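Local coordinates for peroxisomal membrane protein LPX1 (Saccharomyces cerevisiae, PDB 2Y6U) that hydrolyses acyl esters in the peroxisome, showing acyl esterase, triacylglycerol lipase and phospholipase A activity, at residues I288-A293 and H314-P319; V66-Y71 and L324-A329; K281-R286 and K308-Y313; N198-K203 and G221-N226. All blocks are in the same frame, centred on the assembly; numbering follows the deposited sequence. Where two conformers were deposited one is given.

Contact 1 of 4, residues I288-A293 and H314-P319; sequences IHIVGA and HLDVIP
His289 and Leu315 lie side by side and point the same way, CG of each anti to its backbone N (chi1 -176° and -177°), which sets Leu315 CD1 over one face of the imidazole, 4.0 Å from the ring centroid. The same methyl, Leu315 CD1, meets Val291 CG1 at 3.7 Å, and Val291 CG2 touches Val317 CG2 at 3.8 Å. On the other face Ile290 CG2 presses against Ile318 CG1 at 3.5 Å, closer than usual for two carbons. Beside them His314 NE2 donates to Asp316 OD1 at 3.1 Å; the oxygen lies in the imidazole plane, yet it is approached from above its own carboxylate. Between the faces runs a ladder of five backbone bonds, from His289 N to His314 O (2.8 Å) through to Ala293 N to Ile318 O (3.0 Å). Further out, Arg336 forms a salt bridge with Asp316 OD1 and His340 bonds Asp316 OD2, both from helix 330-347, which packs on the isoleucine face. On the opposite face helix 300-309 touches His289 and Leu315, and Tyr313 OH holds His289 ND1. Two parallel neighbours joined through that helix form a beta-alpha-beta crossover, here at the end of the central alpha/beta hydrolase sheet.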
loop_
_atom_site.group_PDB
_atom_site.type_symbol
_atom_site.label_atom_id
_atom_site.label_comp_id
_atom_site.label_asym_id
_atom_site.label_seq_id
_atom_site.Cartn_x
_atom_site.Cartn_y
_atom_site.Cartn_z
ATOM N N ILE A 288 6.993 15.322 -13.939
ATOM C CA ILE A 288 7.902 16.426 -14.183
ATOM C C ILE A 288 9.117 16.231 -13.287
ATOM O O ILE A 288 8.972 16.033 -12.077
ATOM C CB ILE A 288 7.235 17.742 -13.777
ATOM C CG1 ILE A 288 5.847 17.885 -14.375
ATOM C CG2 ILE A 288 8.144 18.914 -14.082
ATOM C CD1 ILE A 288 5.739 17.705 -15.997
ATOM N N HIS A 289 10.316 16.380 -13.836
ATOM C CA HIS A 289 11.530 16.193 -13.107
ATOM C C HIS A 289 12.243 17.509 -13.185
ATOM O O HIS A 289 12.570 17.985 -14.263
ATOM C CB HIS A 289 12.291 15.085 -13.794
ATOM C CG HIS A 289 13.550 14.670 -13.115
ATOM N ND1 HIS A 289 14.419 13.774 -13.705
ATOM C CD2 HIS A 289 14.100 15.019 -11.917
ATOM C CE1 HIS A 289 15.433 13.581 -12.896
ATOM N NE2 HIS A 289 15.257 14.294 -11.793
ATOM N N ILE A 290 12.374 18.185 -12.048
ATOM C CA ILE A 290 12.978 19.482 -11.977
ATOM C C ILE A 290 14.334 19.270 -11.341
ATOM O O ILE A 290 14.463 18.693 -10.246
ATOM C CB ILE A 290 12.160 20.462 -11.156
ATOM C CG1 ILE A 290 10.757 20.628 -11.765
ATOM C CG2 ILE A 290 12.915 21.887 -11.030
ATOM C CD1 ILE A 290 9.772 21.534 -11.025
ATOM N N VAL A 291 15.369 19.700 -12.041
ATOM C CA VAL A 291 16.734 19.551 -11.532
ATOM C C VAL A 291 17.415 20.895 -11.527
ATOM O O VAL A 291 17.098 21.786 -12.308
ATOM C CB VAL A 291 17.582 18.518 -12.273
ATOM C CG1 VAL A 291 16.881 17.110 -12.387
ATOM C CG2 VAL A 291 17.972 19.038 -13.667
ATOM N N GLY A 292 18.351 21.062 -10.606
ATOM C CA GLY A 292 19.251 22.190 -10.579
ATOM C C GLY A 292 20.435 21.962 -11.567
ATOM O O GLY A 292 21.072 20.932 -11.527
ATOM N N ALA A 293 20.745 22.948 -12.438
ATOM C CA ALA A 293 21.819 22.769 -13.410
ATOM C C ALA A 293 23.154 22.568 -12.715
ATOM O O ALA A 293 23.992 21.914 -13.235
ATOM C CB ALA A 293 21.984 24.070 -14.373
ATOM N N HIS A 314 8.995 14.706 -18.353
ATOM C CA HIS A 314 9.436 16.009 -18.789
ATOM C C HIS A 314 10.500 16.501 -17.842
ATOM O O HIS A 314 10.261 16.542 -16.631
ATOM C CB HIS A 314 8.292 16.998 -18.775
ATOM C CG HIS A 314 8.721 18.422 -19.075
ATOM N ND1 HIS A 314 8.610 19.005 -20.326
ATOM C CD2 HIS A 314 9.328 19.352 -18.295
ATOM C CE1 HIS A 314 9.042 20.253 -20.271
ATOM N NE2 HIS A 314 9.538 20.474 -19.068
ATOM N N LEU A 315 11.660 16.919 -18.347
ATOM C CA LEU A 315 12.720 17.483 -17.528
ATOM C C LEU A 315 12.667 19.019 -17.624
ATOM O O LEU A 315 12.534 19.600 -18.739
ATOM C CB LEU A 315 14.135 17.019 -18.022
ATOM C CG LEU A 315 15.321 17.527 -17.143
ATOM C CD1 LEU A 315 15.409 16.745 -15.775
ATOM C CD2 LEU A 315 16.587 17.544 -18.014
ATOM N N ASP A 316 12.812 19.708 -16.463
ATOM C CA ASP A 316 13.081 21.149 -16.444
ATOM C C ASP A 316 14.365 21.387 -15.689
ATOM O O ASP A 316 14.552 20.839 -14.617
ATOM C CB ASP A 316 12.091 21.956 -15.630
ATOM C CG ASP A 316 10.890 22.220 -16.323
ATOM O OD1 ASP A 316 10.943 22.761 -17.482
ATOM O OD2 ASP A 316 9.877 21.766 -15.760
ATOM N N VAL A 317 15.243 22.159 -16.252
ATOM C CA VAL A 317 16.569 22.405 -15.635
ATOM C C VAL A 317 16.512 23.866 -15.136
ATOM O O VAL A 317 16.205 24.772 -15.913
ATOM C CB VAL A 317 17.686 22.183 -16.645
ATOM C CG1 VAL A 317 19.057 22.586 -16.127
ATOM C CG2 VAL A 317 17.765 20.670 -17.090
ATOM N N ILE A 318 16.790 24.069 -13.872
ATOM C CA ILE A 318 16.783 25.371 -13.291
ATOM C C ILE A 318 18.148 25.924 -13.407
ATOM O O ILE A 318 19.080 25.410 -12.792
ATOM C CB ILE A 318 16.312 25.347 -11.768
ATOM C CG1 ILE A 318 14.963 24.662 -11.537
ATOM C CG2 ILE A 318 16.276 26.814 -11.206
ATOM C CD1 ILE A 318 13.806 25.256 -12.341
ATOM N N PRO A 319 18.318 27.033 -14.205
ATOM C CA PRO A 319 19.645 27.514 -14.398
ATOM C C PRO A 319 20.195 27.988 -13.065
ATOM O O PRO A 319 19.479 28.551 -12.308
ATOM C CB PRO A 319 19.490 28.713 -15.409
ATOM C CG PRO A 319 18.091 29.060 -15.369
ATOM C CD PRO A 319 17.297 27.912 -14.802
#

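Contact 2 of 4, residues V66-Y71 and L324-A329; sequences VVWEYY and LVNVEA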
loop_
_atom_site.group_PDB
_atom_site.type_symbol
_atom_site.label_atom_id
_atom_site.label_comp_id
_atom_site.label_asym_id
_atom_site.label_seq_id
_atom_site.Cartn_x
_atom_site.Cartn_y
_atom_site.Cartn_z
ATOM N N VAL A 66 7.988 22.940 6.622
ATOM C CA VAL A 66 8.041 24.383 6.644
ATOM C C VAL A 66 8.646 24.989 5.360
ATOM O O VAL A 66 8.354 26.156 5.003
ATOM C CB VAL A 66 8.801 24.944 7.881
ATOM C CG1 VAL A 66 10.378 24.977 7.716
ATOM C CG2 VAL A 66 8.235 26.335 8.208
ATOM N N VAL A 67 9.458 24.198 4.657
ATOM C CA VAL A 67 10.151 24.689 3.461
ATOM C C VAL A 67 9.186 25.003 2.320
ATOM O O VAL A 67 9.542 25.729 1.378
ATOM C CB VAL A 67 11.233 23.711 2.938
ATOM C CG1 VAL A 67 12.301 23.468 4.073
ATOM C CG2 VAL A 67 10.638 22.402 2.369
ATOM N N TRP A 68 7.944 24.526 2.447
ATOM C CA TRP A 68 6.936 24.814 1.459
ATOM C C TRP A 68 6.016 25.962 1.813
ATOM O O TRP A 68 5.217 26.430 0.963
ATOM C CB TRP A 68 6.114 23.573 1.181
ATOM C CG TRP A 68 6.872 22.346 0.912
ATOM C CD1 TRP A 68 6.976 21.267 1.732
ATOM C CD2 TRP A 68 7.637 22.026 -0.276
ATOM N NE1 TRP A 68 7.705 20.283 1.128
ATOM C CE2 TRP A 68 8.117 20.697 -0.104
ATOM C CE3 TRP A 68 7.942 22.696 -1.428
ATOM C CZ2 TRP A 68 8.892 20.085 -1.018
ATOM C CZ3 TRP A 68 8.703 22.021 -2.411
ATOM C CH2 TRP A 68 9.160 20.751 -2.179
ATOM N N GLU A 69 6.120 26.518 3.025
ATOM C CA GLU A 69 5.232 27.627 3.327
ATOM C C GLU A 69 5.337 28.834 2.424
ATOM O O GLU A 69 4.306 29.434 2.068
ATOM C CB GLU A 69 5.286 28.028 4.829
ATOM C CG GLU A 69 4.852 26.857 5.682
ATOM C CD GLU A 69 4.908 27.210 7.251
ATOM O OE1 GLU A 69 5.300 28.320 7.632
ATOM O OE2 GLU A 69 4.658 26.310 8.035
ATOM N N TYR A 70 6.550 29.214 2.035
ATOM C CA TYR A 70 6.766 30.273 1.108
ATOM C C TYR A 70 5.967 30.046 -0.215
ATOM O O TYR A 70 5.632 30.979 -0.913
ATOM C CB TYR A 70 8.292 30.355 0.836
ATOM C CG TYR A 70 8.655 31.372 -0.167
ATOM C CD1 TYR A 70 8.718 31.064 -1.519
ATOM C CD2 TYR A 70 8.957 32.670 0.230
ATOM C CE1 TYR A 70 9.065 32.014 -2.460
ATOM C CE2 TYR A 70 9.362 33.683 -0.709
ATOM C CZ TYR A 70 9.408 33.348 -2.067
ATOM O OH TYR A 70 9.706 34.342 -2.927
ATOM N N TYR A 71 5.767 28.783 -0.581
ATOM C CA TYR A 71 5.082 28.477 -1.830
ATOM C C TYR A 71 3.588 28.785 -1.818
ATOM O O TYR A 71 2.981 29.105 -2.879
ATOM C CB TYR A 71 5.211 26.989 -2.149
ATOM C CG TYR A 71 6.603 26.550 -2.633
ATOM C CD1 TYR A 71 7.766 26.819 -1.887
ATOM C CD2 TYR A 71 6.743 25.794 -3.817
ATOM C CE1 TYR A 71 9.074 26.398 -2.339
ATOM C CE2 TYR A 71 7.989 25.348 -4.225
ATOM C CZ TYR A 71 9.148 25.664 -3.514
ATOM O OH TYR A 71 10.392 25.216 -3.966
ATOM N N LEU A 324 19.561 21.890 -3.646
ATOM C CA LEU A 324 18.530 22.512 -2.765
ATOM C C LEU A 324 17.776 23.638 -3.444
ATOM O O LEU A 324 17.341 24.618 -2.789
ATOM C CB LEU A 324 19.172 23.005 -1.466
ATOM C CG LEU A 324 19.916 21.950 -0.666
ATOM C CD1 LEU A 324 20.532 22.489 0.662
ATOM C CD2 LEU A 324 18.979 20.755 -0.409
ATOM N N VAL A 325 17.616 23.501 -4.756
ATOM C CA VAL A 325 16.978 24.502 -5.576
ATOM C C VAL A 325 15.574 24.860 -5.057
ATOM O O VAL A 325 15.163 26.004 -5.199
ATOM C CB VAL A 325 16.983 24.062 -7.043
ATOM C CG1 VAL A 325 16.096 22.790 -7.328
ATOM C CG2 VAL A 325 16.687 25.302 -7.965
ATOM N N ASN A 326 14.867 23.901 -4.430
ATOM C CA ASN A 326 13.524 24.178 -3.887
ATOM C C ASN A 326 13.555 25.255 -2.825
ATOM O O ASN A 326 12.571 26.003 -2.740
ATOM C CB ASN A 326 12.801 22.961 -3.306
ATOM C CG ASN A 326 13.538 22.321 -2.164
ATOM O OD1 ASN A 326 14.760 22.233 -2.213
ATOM N ND2 ASN A 326 12.798 21.906 -1.123
ATOM N N VAL A 327 14.612 25.322 -2.014
ATOM C CA VAL A 327 14.704 26.377 -0.990
ATOM C C VAL A 327 15.568 27.567 -1.415
ATOM O O VAL A 327 15.399 28.627 -0.873
ATOM C CB VAL A 327 15.128 25.840 0.382
ATOM C CG1 VAL A 327 14.093 24.722 0.831
ATOM C CG2 VAL A 327 16.545 25.271 0.407
ATOM N N GLU A 328 16.475 27.374 -2.370
ATOM C CA GLU A 328 17.369 28.456 -2.782
ATOM C C GLU A 328 16.878 29.287 -3.927
ATOM O O GLU A 328 17.223 30.455 -4.011
ATOM C CB GLU A 328 18.745 27.898 -3.128
ATOM C CG GLU A 328 19.338 27.140 -1.974
ATOM C CD GLU A 328 20.719 26.527 -2.267
ATOM O OE1 GLU A 328 21.102 26.418 -3.457
ATOM O OE2 GLU A 328 21.405 26.133 -1.303
ATOM N N ALA A 329 16.104 28.703 -4.827
ATOM C CA ALA A 329 15.475 29.471 -5.900
ATOM C C ALA A 329 14.021 29.115 -5.995
ATOM O O ALA A 329 13.563 28.679 -7.039
ATOM C CB ALA A 329 16.215 29.168 -7.275
#
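Tyr71 reaches the backbone of Asn326 with its hydroxyl, and this is the tight part of the contact: OH donates to Asn326 O at 2.6 Å, in the carbonyl plane and on a lone pair. With Tyr71 CG anti to the carbonyl carbon (chi1 -74°), the phenol is also covered from its own segment, since Trp68 CE3 lies 3.7 Å above the plane of the Tyr71 ring, over its centre. A second close touch pairs Val67 CB with Val327 CG1 at 3.7 Å. Between the two the fit is looser: Asn326 ND2 stays 4.0 Å from Trp68 CH2 and 4.1 Å from Val67 CG2, with the amide and indole planes turned 54° apart. On the more exposed side, Glu328 does not touch 66-71 and bonds Ser322. A phenylalanine in place of Tyr71 would probably leave the buried Asn326 O without this donor. Val333, Ile334 and Ile337 of helix 330-347 also touch Tyr71. One short, directed bond and van der Waals packing, including an amide beside the indole, join the loop to helix 325-328; the bond fixes where the phenol ends.

Contact 3 of 4, residues K281-R286 and K308-Y313; sequences KFVRKR and KTLQNY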
loop_
_atom_site.group_PDB
_atom_site.type_symbol
_atom_site.label_atom_id
_atom_site.label_comp_id
_atom_site.label_asym_id
_atom_site.label_seq_id
_atom_site.Cartn_x
_atom_site.Cartn_y
_atom_site.Cartn_z
ATOM N N LYS A 281 8.974 1.691 -13.773
ATOM C CA LYS A 281 8.341 1.317 -15.017
ATOM C C LYS A 281 6.778 1.257 -14.939
ATOM O O LYS A 281 6.138 1.340 -15.998
ATOM C CB LYS A 281 8.890 0.035 -15.604
ATOM C CG LYS A 281 8.603 -1.244 -14.788
ATOM C CD LYS A 281 9.222 -2.522 -15.294
ATOM C CE LYS A 281 8.786 -3.684 -14.422
ATOM N NZ LYS A 281 9.496 -4.926 -14.736
ATOM N N PHE A 282 6.217 1.124 -13.718
ATOM C CA PHE A 282 4.770 1.063 -13.545
ATOM C C PHE A 282 4.146 2.429 -13.354
ATOM O O PHE A 282 2.926 2.557 -13.295
ATOM C CB PHE A 282 4.409 0.113 -12.401
ATOM C CG PHE A 282 4.653 -1.317 -12.760
ATOM C CD1 PHE A 282 3.951 -1.917 -13.795
ATOM C CD2 PHE A 282 5.629 -2.060 -12.116
ATOM C CE1 PHE A 282 4.114 -3.255 -14.050
ATOM C CE2 PHE A 282 5.851 -3.352 -12.421
ATOM C CZ PHE A 282 5.124 -3.982 -13.405
ATOM N N VAL A 283 4.997 3.473 -13.221
ATOM C CA VAL A 283 4.520 4.825 -12.947
ATOM C C VAL A 283 4.175 5.456 -14.319
ATOM O O VAL A 283 5.061 5.843 -15.076
ATOM C CB VAL A 283 5.553 5.678 -12.196
ATOM C CG1 VAL A 283 5.103 7.177 -12.094
ATOM C CG2 VAL A 283 5.793 5.019 -10.773
ATOM N N ARG A 284 2.895 5.481 -14.615
ATOM C CA ARG A 284 2.397 5.845 -15.971
ATOM C C ARG A 284 1.988 7.306 -16.035
ATOM O O ARG A 284 1.765 7.846 -17.134
ATOM C CB ARG A 284 1.180 5.016 -16.331
ATOM C CG ARG A 284 1.442 3.592 -16.404
ATOM C CD ARG A 284 0.152 3.059 -16.918
ATOM N NE ARG A 284 -0.047 1.671 -16.616
ATOM C CZ ARG A 284 -1.041 0.954 -17.129
ATOM N NH1 ARG A 284 -1.941 1.539 -17.930
ATOM N NH2 ARG A 284 -1.145 -0.334 -16.820
ATOM N N LYS A 285 1.977 7.972 -14.902
ATOM C CA LYS A 285 1.527 9.343 -14.803
ATOM C C LYS A 285 2.500 10.322 -15.397
ATOM O O LYS A 285 3.696 10.130 -15.336
ATOM C CB LYS A 285 1.355 9.732 -13.309
ATOM C CG LYS A 285 0.497 8.815 -12.516
ATOM C CD LYS A 285 -0.970 8.713 -13.034
ATOM C CE LYS A 285 -1.761 7.622 -12.308
ATOM N NZ LYS A 285 -1.764 7.802 -10.846
ATOM N N ARG A 286 1.983 11.433 -15.887
ATOM C CA ARG A 286 2.838 12.529 -16.226
ATOM C C ARG A 286 3.702 12.896 -15.026
ATOM O O ARG A 286 3.181 13.145 -13.944
ATOM C CB ARG A 286 1.933 13.715 -16.550
ATOM C CG ARG A 286 2.724 14.982 -16.809
ATOM C CD ARG A 286 3.129 14.986 -18.158
ATOM N NE ARG A 286 3.628 16.258 -18.749
ATOM C CZ ARG A 286 4.549 16.297 -19.740
ATOM N NH1 ARG A 286 5.132 15.173 -20.237
ATOM N NH2 ARG A 286 4.911 17.486 -20.240
ATOM N N LYS A 308 14.816 7.326 -18.809
ATOM C CA LYS A 308 14.687 6.151 -19.599
ATOM C C LYS A 308 13.477 5.306 -19.160
ATOM O O LYS A 308 13.038 4.423 -19.881
ATOM C CB LYS A 308 15.969 5.315 -19.477
ATOM C CG LYS A 308 17.125 5.902 -20.243
ATOM C CD LYS A 308 18.481 5.321 -19.861
ATOM C CE LYS A 308 19.611 5.888 -20.764
ATOM N NZ LYS A 308 20.951 5.726 -20.124
ATOM N N THR A 309 12.992 5.550 -17.964
ATOM C CA THR A 309 12.079 4.604 -17.364
ATOM C C THR A 309 10.611 5.090 -17.202
ATOM O O THR A 309 9.660 4.268 -17.253
ATOM C CB THR A 309 12.669 4.048 -16.016
ATOM O OG1 THR A 309 14.002 3.569 -16.231
ATOM C CG2 THR A 309 11.837 2.810 -15.536
ATOM N N LEU A 310 10.467 6.368 -17.037
ATOM C CA LEU A 310 9.168 7.029 -16.920
ATOM C C LEU A 310 8.613 7.247 -18.326
ATOM O O LEU A 310 9.232 7.952 -19.143
ATOM C CB LEU A 310 9.338 8.285 -16.132
ATOM C CG LEU A 310 9.556 8.204 -14.634
ATOM C CD1 LEU A 310 10.048 9.544 -14.055
ATOM C CD2 LEU A 310 8.221 7.702 -14.005
ATOM N N GLN A 311 7.443 6.647 -18.616
ATOM C CA GLN A 311 6.870 6.716 -19.968
ATOM C C GLN A 311 6.433 8.117 -20.324
ATOM O O GLN A 311 6.444 8.456 -21.463
ATOM C CB GLN A 311 5.628 5.816 -20.111
ATOM C CG GLN A 311 5.882 4.364 -20.285
ATOM C CD GLN A 311 4.575 3.445 -20.055
ATOM O OE1 GLN A 311 3.584 3.774 -19.284
ATOM N NE2 GLN A 311 4.627 2.281 -20.682
ATOM N N ASN A 312 5.987 8.904 -19.347
ATOM C CA ASN A 312 5.455 10.224 -19.597
ATOM C C ASN A 312 6.257 11.196 -18.792
ATOM O O ASN A 312 5.942 11.496 -17.643
ATOM C CB ASN A 312 3.944 10.283 -19.256
ATOM C CG ASN A 312 3.248 11.562 -19.752
ATOM O OD1 ASN A 312 3.924 12.472 -20.302
ATOM N ND2 ASN A 312 1.923 11.654 -19.573
ATOM N N TYR A 313 7.338 11.704 -19.376
ATOM C CA TYR A 313 8.396 12.357 -18.614
ATOM C C TYR A 313 8.761 13.706 -19.220
ATOM O O TYR A 313 8.783 13.845 -20.499
ATOM C CB TYR A 313 9.615 11.464 -18.717
ATOM C CG TYR A 313 10.898 11.995 -18.096
ATOM C CD1 TYR A 313 11.180 11.811 -16.786
ATOM C CD2 TYR A 313 11.825 12.764 -18.868
ATOM C CE1 TYR A 313 12.282 12.271 -16.212
ATOM C CE2 TYR A 313 12.932 13.194 -18.330
ATOM C CZ TYR A 313 13.211 12.970 -17.002
ATOM O OH TYR A 313 14.387 13.414 -16.468
HETATM O O HOH W 1 5.506 8.236 -16.554
HETATM O O HOH W 2 6.699 4.628 -16.808
HETATM O O HOH W 3 0.378 9.654 -18.573
HETATM O O HOH W 4 2.121 6.824 -19.540
HETATM O O HOH W 5 6.741 15.346 -22.357
#
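Arg286 and Asn312 meet at the N-terminal ends of two parallel strands, where the beta-alpha-beta crossover of the alpha/beta hydrolase fold starts and its helix, 300-309, hands over to strand 313-318. The Arg286 chain leaves with CG anti to the backbone N (chi1 175°) and bends at chi2 (85°), crossing the Asn312 side chain at about a right angle. Arg286 NH1 then donates to Asn312 OD1 at 3.0 Å, tilted from both the amide and the guanidinium planes. Deeper in, Val283 and Leu310 run side by side, CG1 of the first against CD2 of the second at 3.7 Å; helix 146-157 and Leu165 cover Val283 from the core. At the far end Thr309 CG2 sits 3.5 Å from Lys281 N, while Lys281 NZ bonds Ser278 OG of the second subunit. On the outer side Gln311 OE1 lies alongside Arg284 CG at 3.6 Å.

Waters bridge the two backbones. One accepts the Gln311 N-H and has Val283 O and Thr309 O among the acceptors within reach of its two protons; another accepts the Asn312 N-H, with Val283 O and Lys285 O among those within reach. A third links the Asn312 amide to the chain across from it, 2.7 Å from Asn312 ND2 and 2.7 Å from Arg284 O. A further water, in the guanidinium plane, accepts from Arg286 NH1 at 2.7 Å and donates to Tyr313 O.

Contact 4 of 4, residues N198-K203 and G221-N226; sequences NSLRLK and GSFFTN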
loop_
_atom_site.group_PDB
_atom_site.type_symbol
_atom_site.label_atom_id
_atom_site.label_comp_id
_atom_site.label_asym_id
_atom_site.label_seq_id
_atom_site.Cartn_x
_atom_site.Cartn_y
_atom_site.Cartn_z
ATOM N N ASN A 198 30.967 11.951 7.752
ATOM C CA ASN A 198 31.708 12.968 8.502
ATOM C C ASN A 198 31.288 14.369 8.078
ATOM O O ASN A 198 31.084 15.259 8.913
ATOM C CB ASN A 198 33.225 12.788 8.348
ATOM C CG ASN A 198 33.781 11.624 9.175
ATOM O OD1 ASN A 198 33.137 11.149 10.120
ATOM N ND2 ASN A 198 35.018 11.199 8.852
ATOM N N SER A 199 31.115 14.546 6.780
ATOM C CA SER A 199 30.831 15.853 6.235
ATOM C C SER A 199 29.379 16.218 6.458
ATOM O O SER A 199 29.065 17.380 6.692
ATOM C CB SER A 199 31.223 15.907 4.761
ATOM O OG SER A 199 30.302 16.672 4.011
ATOM N N LEU A 200 28.480 15.234 6.380
ATOM C CA LEU A 200 27.112 15.428 6.776
ATOM C C LEU A 200 27.022 15.729 8.284
ATOM O O LEU A 200 26.255 16.566 8.700
ATOM C CB LEU A 200 26.278 14.176 6.476
ATOM C CG LEU A 200 25.888 13.808 5.045
ATOM C CD1 LEU A 200 25.188 12.427 5.139
ATOM C CD2 LEU A 200 24.932 14.796 4.362
ATOM N N ARG A 201 27.802 15.030 9.103
ATOM C CA ARG A 201 27.763 15.304 10.518
ATOM C C ARG A 201 28.057 16.766 10.827
ATOM O O ARG A 201 27.396 17.366 11.648
ATOM C CB ARG A 201 28.622 14.301 11.317
ATOM C CG ARG A 201 28.385 14.345 12.864
ATOM C CD ARG A 201 28.929 13.073 13.669
ATOM N NE ARG A 201 28.543 13.007 15.118
ATOM C CZ ARG A 201 27.465 12.371 15.659
ATOM N NH1 ARG A 201 26.573 11.707 14.931
ATOM N NH2 ARG A 201 27.274 12.383 16.983
ATOM N N LEU A 202 29.028 17.367 10.150
ATOM C CA LEU A 202 29.368 18.755 10.431
ATOM C C LEU A 202 28.283 19.797 10.025
ATOM O O LEU A 202 28.267 20.904 10.560
ATOM C CB LEU A 202 30.749 19.050 9.844
ATOM C CG LEU A 202 31.907 18.365 10.650
ATOM C CD1 LEU A 202 33.320 18.605 10.094
ATOM C CD2 LEU A 202 31.945 18.701 12.189
ATOM N N LYS A 203 27.329 19.402 9.165
ATOM C CA LYS A 203 26.297 20.280 8.674
ATOM C C LYS A 203 24.862 19.922 9.189
ATOM O O LYS A 203 23.860 20.415 8.677
ATOM C CB LYS A 203 26.359 20.237 7.132
ATOM C CG LYS A 203 27.648 20.969 6.597
ATOM C CD LYS A 203 27.609 21.121 5.086
ATOM C CE LYS A 203 26.766 22.307 4.650
ATOM N NZ LYS A 203 27.392 23.638 5.012
ATOM N N GLY A 221 26.579 27.554 8.967
ATOM C CA GLY A 221 27.146 26.200 8.982
ATOM C C GLY A 221 26.162 25.090 8.626
ATOM O O GLY A 221 26.560 23.949 8.424
ATOM N N SER A 222 24.893 25.411 8.491
ATOM C CA SER A 222 23.909 24.408 8.151
ATOM C C SER A 222 23.894 24.192 6.612
ATOM O O SER A 222 24.610 24.888 5.865
ATOM C CB SER A 222 22.523 24.878 8.613
ATOM O OG SER A 222 22.014 25.873 7.724
ATOM N N PHE A 223 23.041 23.276 6.167
ATOM C CA PHE A 223 22.781 23.101 4.741
ATOM C C PHE A 223 21.975 24.266 4.142
ATOM O O PHE A 223 21.832 24.340 2.927
ATOM C CB PHE A 223 22.063 21.795 4.482
ATOM C CG PHE A 223 22.992 20.625 4.290
ATOM C CD1 PHE A 223 23.860 20.577 3.176
ATOM C CD2 PHE A 223 23.028 19.588 5.219
ATOM C CE1 PHE A 223 24.740 19.517 2.989
ATOM C CE2 PHE A 223 23.916 18.506 5.038
ATOM C CZ PHE A 223 24.772 18.474 3.933
ATOM N N PHE A 224 21.446 25.166 4.977
ATOM C CA PHE A 224 20.423 26.125 4.480
ATOM C C PHE A 224 20.949 27.562 4.329
ATOM O O PHE A 224 20.165 28.483 4.090
ATOM C CB PHE A 224 19.193 26.060 5.404
ATOM C CG PHE A 224 18.805 24.663 5.727
ATOM C CD1 PHE A 224 18.444 23.812 4.705
ATOM C CD2 PHE A 224 18.792 24.190 7.041
ATOM C CE1 PHE A 224 18.111 22.487 4.957
ATOM C CE2 PHE A 224 18.419 22.883 7.295
ATOM C CZ PHE A 224 18.085 22.053 6.277
ATOM N N THR A 225 22.269 27.727 4.378
ATOM C CA THR A 225 22.876 29.078 4.392
ATOM C C THR A 225 22.524 29.895 3.177
ATOM O O THR A 225 22.505 31.149 3.236
ATOM C CB THR A 225 24.447 29.039 4.525
ATOM O OG1 THR A 225 25.005 28.563 3.290
ATOM C CG2 THR A 225 24.856 28.101 5.665
ATOM N N ASN A 226 22.265 29.210 2.064
ATOM C CA ASN A 226 21.972 29.908 0.820
ATOM C C ASN A 226 20.488 29.876 0.482
ATOM O O ASN A 226 20.120 30.263 -0.605
ATOM C CB ASN A 226 22.803 29.362 -0.355
ATOM C CG ASN A 226 24.287 29.698 -0.206
ATOM O OD1 ASN A 226 25.107 28.807 -0.228
ATOM N ND2 ASN A 226 24.619 30.968 -0.016
HETATM O O HOH W 6 29.002 23.385 9.398
HETATM O O HOH W 7 21.569 21.485 7.943
#
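Lys203 folds over the ring of Phe223 in the mainly helical region between strands 164-168 and 286-292, the place where alpha/beta hydrolases commonly carry a cap domain. Its CB makes a CH-pi contact over one face of the phenyl, 4.0 Å from the ring centroid and offset toward the rim. CG comes next and passes Gly221 O at 3.7 Å. CD follows, with Lys203 CD 3.9 Å from Phe223 CE1. Two successive bends, at chi3 (81°) and chi4 (69°), bring CE and then NZ back against the loop, so that Lys203 CE rests 3.7 Å from Phe223 CD1. At the tip Lys203 NZ donates to Ser222 O at 3.2 Å, standing above the carbonyl plane; its pull on the ring, 5.5 Å from NZ to the Phe223 centroid, is at most weak.

An alanine at Lys203 would keep CB over the ring but would probably leave Ser222 O without this donor and the CD1-CE1 side of Phe223 without its methylene cover. The ring is also met by Leu200, whose CD2 touches Phe223 CZ at 3.7 Å; Leu263 and Tyr266 lie on Leu200 in turn. Ser222 shapes the loop through an ST turn, its OG accepting from Phe224 N and also bonding Met218 O. Two waters tie the backbones together: one between Leu202 O and Gly221 O, the other donating to Lys203 O and accepting from Phe223 N at 2.9 Å.

Contacts 1 and 3 belong to the same crossover, their centres 16 Å apart, and touch through Tyr313 OH and His289 ND1, 2.8 Å apart. Contact 2, centred 15 Å from contact 1, meets it through Ile318 CG2 and Val325 CG2 at 3.6 Å. Contact 2 also touches contact 4, Leu324 CD1 lying 3.2 Å from Phe223 O. Trp68, Leu324 and Asn326 pack on His144, next to Ser145 of a probable nucleophile elbow, which puts contact 2 close to the probable active site. In contact 4 a glycerol, probably from the crystallisation liquor though such molecules often mark pockets, lies about 4 Å from the Ser222 side chain. Contacts 3 and 4 are farthest apart, 34 Å between centres.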